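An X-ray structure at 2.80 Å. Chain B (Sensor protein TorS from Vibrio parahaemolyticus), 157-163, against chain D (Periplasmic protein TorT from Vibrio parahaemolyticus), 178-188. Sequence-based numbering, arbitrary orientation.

Chain B (157-163) LDLTERL
Chain D 178-188: DKELQRNLVQR

Two helices from the sensor TorS and its periplasmic partner TorT meet mainly through charged side chains. B:157-163 is helical throughout, inside a longer helix; D:179-188 is helical and runs on beyond the stretch. Their axes come within 11.5 Å, with 113° between the N-to-C directions (signed crossing angle -113°), and in register the CA atoms of B:Arg162 and D:Glu180 lie 7.4 Å apart. Backbone i+4 to i bonds hold both helices, such as B:Arg162 N to B:Asp158 O (3.0 Å) and D:Arg183 N to D:Lys179 O (2.7 Å). D:Asp178 (chi1 t) caps the start of the D helix, its OD1 accepting from D:Glu180 N at 3.1 Å.

Salt bridges carry the contact, which buries 310 Å² in total. The CA-to-CB bond of B:Asp158 (chi1 t) points sideways to the D stretch, but the carboxylate comes nearer and receives two cations. D:Lys179, whose CA-to-CB bond points toward the B stretch and whose chain is extended (all four chi t), hydrogen-bonds from NZ to B:Asp158 OD2 at 3.0 Å; D:Arg183 (t, t, m, chi4 74°) brings NH2 to 2.6 Å from B:Asp158 OD2 and donates a weak hydrogen bond to B:Asp158 OD1 (2.8 Å, 144°). The carboxylate lies at the edge of that guanidinium. The same D:Lys179 NZ pairs with B:Glu161 OE2 (chi m, t, 63°) at 3.5 Å. B:Arg162 (t, chi2 93°, t, chi4 -70°) completes the set, NE 3.5 Å from D:Glu180 OE1 (m, m, chi3 -46°).

Like charges also meet: B:Arg162 NE and D:Arg183 NE, both donors, sit 2.9 Å apart without bonding, each over a face of the other's guanidinium. The carboxylate of D:Glu180 brings negative charge to both arginines: beside the OE1 pairing with B:Arg162, its OE2 lies 3.1 Å from D:Arg183 NH1, a purely electrostatic pairing because the oxygen is well out of the guanidinium plane.

D:Gln187 (m, t, chi3 -34°) NE2 approaches B:Arg162 NH2 at 3.8 Å without a hydrogen bond, both being donors; NE2 is bonded elsewhere in the structure.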

# COMPACT_ATOMS: atom_id res chain seq x y z
N LEU B 157 -4.38 -19.09 11.04
CA LEU B 157 -3.33 -18.12 11.27
C LEU B 157 -2.45 -18.03 10.02
O LEU B 157 -2.24 -16.95 9.45
CB LEU B 157 -2.49 -18.52 12.48
CG LEU B 157 -3.27 -18.62 13.79
CD1 LEU B 157 -2.30 -18.68 14.96
CD2 LEU B 157 -4.20 -17.42 13.93
N ASP B 158 -1.95 -19.17 9.59
CA ASP B 158 -1.10 -19.21 8.42
C ASP B 158 -1.70 -18.42 7.24
O ASP B 158 -1.05 -17.53 6.69
CB ASP B 158 -0.85 -20.65 8.01
CG ASP B 158 0.12 -20.77 6.86
OD1 ASP B 158 -0.31 -21.15 5.75
OD2 ASP B 158 1.32 -20.49 7.07
N LEU B 159 -2.93 -18.76 6.89
CA LEU B 159 -3.65 -18.13 5.79
C LEU B 159 -3.78 -16.62 5.99
O LEU B 159 -3.45 -15.83 5.09
CB LEU B 159 -5.04 -18.75 5.67
CG LEU B 159 -5.81 -18.58 4.37
CD1 LEU B 159 -5.22 -19.49 3.33
CD2 LEU B 159 -7.28 -18.91 4.59
N THR B 160 -4.25 -16.22 7.16
CA THR B 160 -4.39 -14.81 7.44
C THR B 160 -3.15 -14.06 6.94
O THR B 160 -3.25 -13.24 6.04
CB THR B 160 -4.59 -14.55 8.93
OG1 THR B 160 -5.82 -15.16 9.34
CG2 THR B 160 -4.67 -13.05 9.21
N GLU B 161 -1.98 -14.36 7.50
CA GLU B 161 -0.75 -13.70 7.07
C GLU B 161 -0.57 -13.82 5.55
O GLU B 161 -0.17 -12.87 4.88
CB GLU B 161 0.46 -14.34 7.74
CG GLU B 161 0.48 -14.33 9.26
CD GLU B 161 1.70 -15.06 9.82
OE1 GLU B 161 2.84 -14.61 9.56
OE2 GLU B 161 1.53 -16.09 10.52
N ARG B 162 -0.84 -15.00 5.03
CA ARG B 162 -0.69 -15.34 3.62
C ARG B 162 -1.46 -14.38 2.72
O ARG B 162 -0.93 -13.85 1.75
CB ARG B 162 -1.22 -16.75 3.42
CG ARG B 162 -0.94 -17.37 2.10
CD ARG B 162 0.32 -18.19 2.14
NE ARG B 162 0.40 -19.11 1.00
CZ ARG B 162 -0.38 -20.18 0.84
NH1 ARG B 162 -1.31 -20.49 1.75
NH2 ARG B 162 -0.24 -20.94 -0.24
N LEU B 163 -2.73 -14.16 3.05
CA LEU B 163 -3.57 -13.28 2.26
C LEU B 163 -3.35 -11.81 2.58
O LEU B 163 -3.57 -10.96 1.71
CB LEU B 163 -5.05 -13.65 2.45
CG LEU B 163 -5.39 -15.07 1.97
CD1 LEU B 163 -6.86 -15.34 2.16
CD2 LEU B 163 -5.01 -15.23 0.52
N ASP D 178 11.76 -15.30 4.36
CA ASP D 178 10.42 -14.72 4.32
C ASP D 178 9.55 -15.97 4.27
O ASP D 178 9.85 -16.90 3.53
CB ASP D 178 10.25 -13.92 3.03
CG ASP D 178 8.94 -13.15 2.98
OD1 ASP D 178 7.86 -13.74 3.25
OD2 ASP D 178 8.99 -11.94 2.65
N LYS D 179 8.49 -16.02 5.05
CA LYS D 179 7.65 -17.20 5.04
C LYS D 179 7.20 -17.55 3.62
O LYS D 179 7.32 -18.71 3.19
CB LYS D 179 6.44 -17.01 5.95
CG LYS D 179 5.84 -18.31 6.48
CD LYS D 179 4.83 -18.01 7.58
CE LYS D 179 4.05 -19.24 8.00
NZ LYS D 179 2.94 -18.87 8.93
N GLU D 180 6.72 -16.55 2.89
CA GLU D 180 6.26 -16.75 1.52
C GLU D 180 7.29 -17.27 0.52
O GLU D 180 6.98 -18.12 -0.32
CB GLU D 180 5.64 -15.47 0.98
CG GLU D 180 4.31 -15.13 1.63
CD GLU D 180 3.39 -16.34 1.79
OE1 GLU D 180 3.24 -17.14 0.83
OE2 GLU D 180 2.82 -16.50 2.90
N LEU D 181 8.51 -16.75 0.59
CA LEU D 181 9.58 -17.17 -0.32
C LEU D 181 9.97 -18.61 -0.01
O LEU D 181 10.34 -19.38 -0.90
CB LEU D 181 10.80 -16.27 -0.17
CG LEU D 181 10.58 -14.76 -0.15
CD1 LEU D 181 11.93 -14.07 -0.09
CD2 LEU D 181 9.81 -14.34 -1.40
N GLN D 182 9.90 -18.96 1.28
CA GLN D 182 10.23 -20.31 1.74
C GLN D 182 9.09 -21.26 1.40
O GLN D 182 9.32 -22.39 0.95
CB GLN D 182 10.49 -20.32 3.26
CG GLN D 182 11.80 -19.67 3.70
CD GLN D 182 13.02 -20.29 3.05
OE1 GLN D 182 13.15 -21.52 2.98
NE2 GLN D 182 13.94 -19.45 2.57
N ARG D 183 7.85 -20.80 1.61
CA ARG D 183 6.68 -21.62 1.31
C ARG D 183 6.83 -22.09 -0.11
O ARG D 183 6.67 -23.28 -0.41
CB ARG D 183 5.39 -20.81 1.42
CG ARG D 183 4.16 -21.61 0.99
CD ARG D 183 2.88 -20.81 1.04
NE ARG D 183 2.24 -20.82 2.36
CZ ARG D 183 2.68 -20.14 3.41
NH1 ARG D 183 3.77 -19.39 3.30
NH2 ARG D 183 2.04 -20.20 4.56
N ASN D 184 7.14 -21.14 -0.98
CA ASN D 184 7.34 -21.43 -2.39
C ASN D 184 8.43 -22.49 -2.54
O ASN D 184 8.33 -23.41 -3.36
CB ASN D 184 7.73 -20.14 -3.12
CG ASN D 184 7.96 -20.35 -4.60
OD1 ASN D 184 7.02 -20.60 -5.36
ND2 ASN D 184 9.22 -20.26 -5.02
N LEU D 185 9.48 -22.38 -1.73
CA LEU D 185 10.56 -23.35 -1.77
C LEU D 185 10.14 -24.73 -1.27
O LEU D 185 10.63 -25.76 -1.74
CB LEU D 185 11.75 -22.85 -0.95
CG LEU D 185 12.64 -21.83 -1.64
CD1 LEU D 185 13.90 -21.60 -0.80
CD2 LEU D 185 13.01 -22.34 -3.03
N VAL D 186 9.23 -24.74 -0.31
CA VAL D 186 8.75 -25.99 0.25
C VAL D 186 7.88 -26.68 -0.79
O VAL D 186 8.05 -27.88 -1.05
CB VAL D 186 7.94 -25.75 1.54
CG1 VAL D 186 7.16 -26.99 1.91
CG2 VAL D 186 8.87 -25.36 2.68
N GLN D 187 6.96 -25.92 -1.37
CA GLN D 187 6.03 -26.43 -2.38
C GLN D 187 6.80 -27.10 -3.49
O GLN D 187 6.46 -28.21 -3.89
CB GLN D 187 5.17 -25.30 -2.96
CG GLN D 187 4.44 -24.47 -1.92
CD GLN D 187 3.66 -23.31 -2.54
OE1 GLN D 187 4.09 -22.72 -3.54
NE2 GLN D 187 2.51 -22.97 -1.93
N ARG D 188 7.83 -26.43 -3.99
CA ARG D 188 8.64 -27.01 -5.04
C ARG D 188 9.17 -28.35 -4.55
O ARG D 188 9.24 -29.31 -5.31
CB ARG D 188 9.82 -26.08 -5.39
CG ARG D 188 10.59 -26.52 -6.64
CD ARG D 188 11.89 -25.73 -6.84
NE ARG D 188 11.71 -24.28 -6.70
CZ ARG D 188 12.65 -23.37 -6.94
NH1 ARG D 188 13.86 -23.75 -7.35
NH2 ARG D 188 12.39 -22.09 -6.76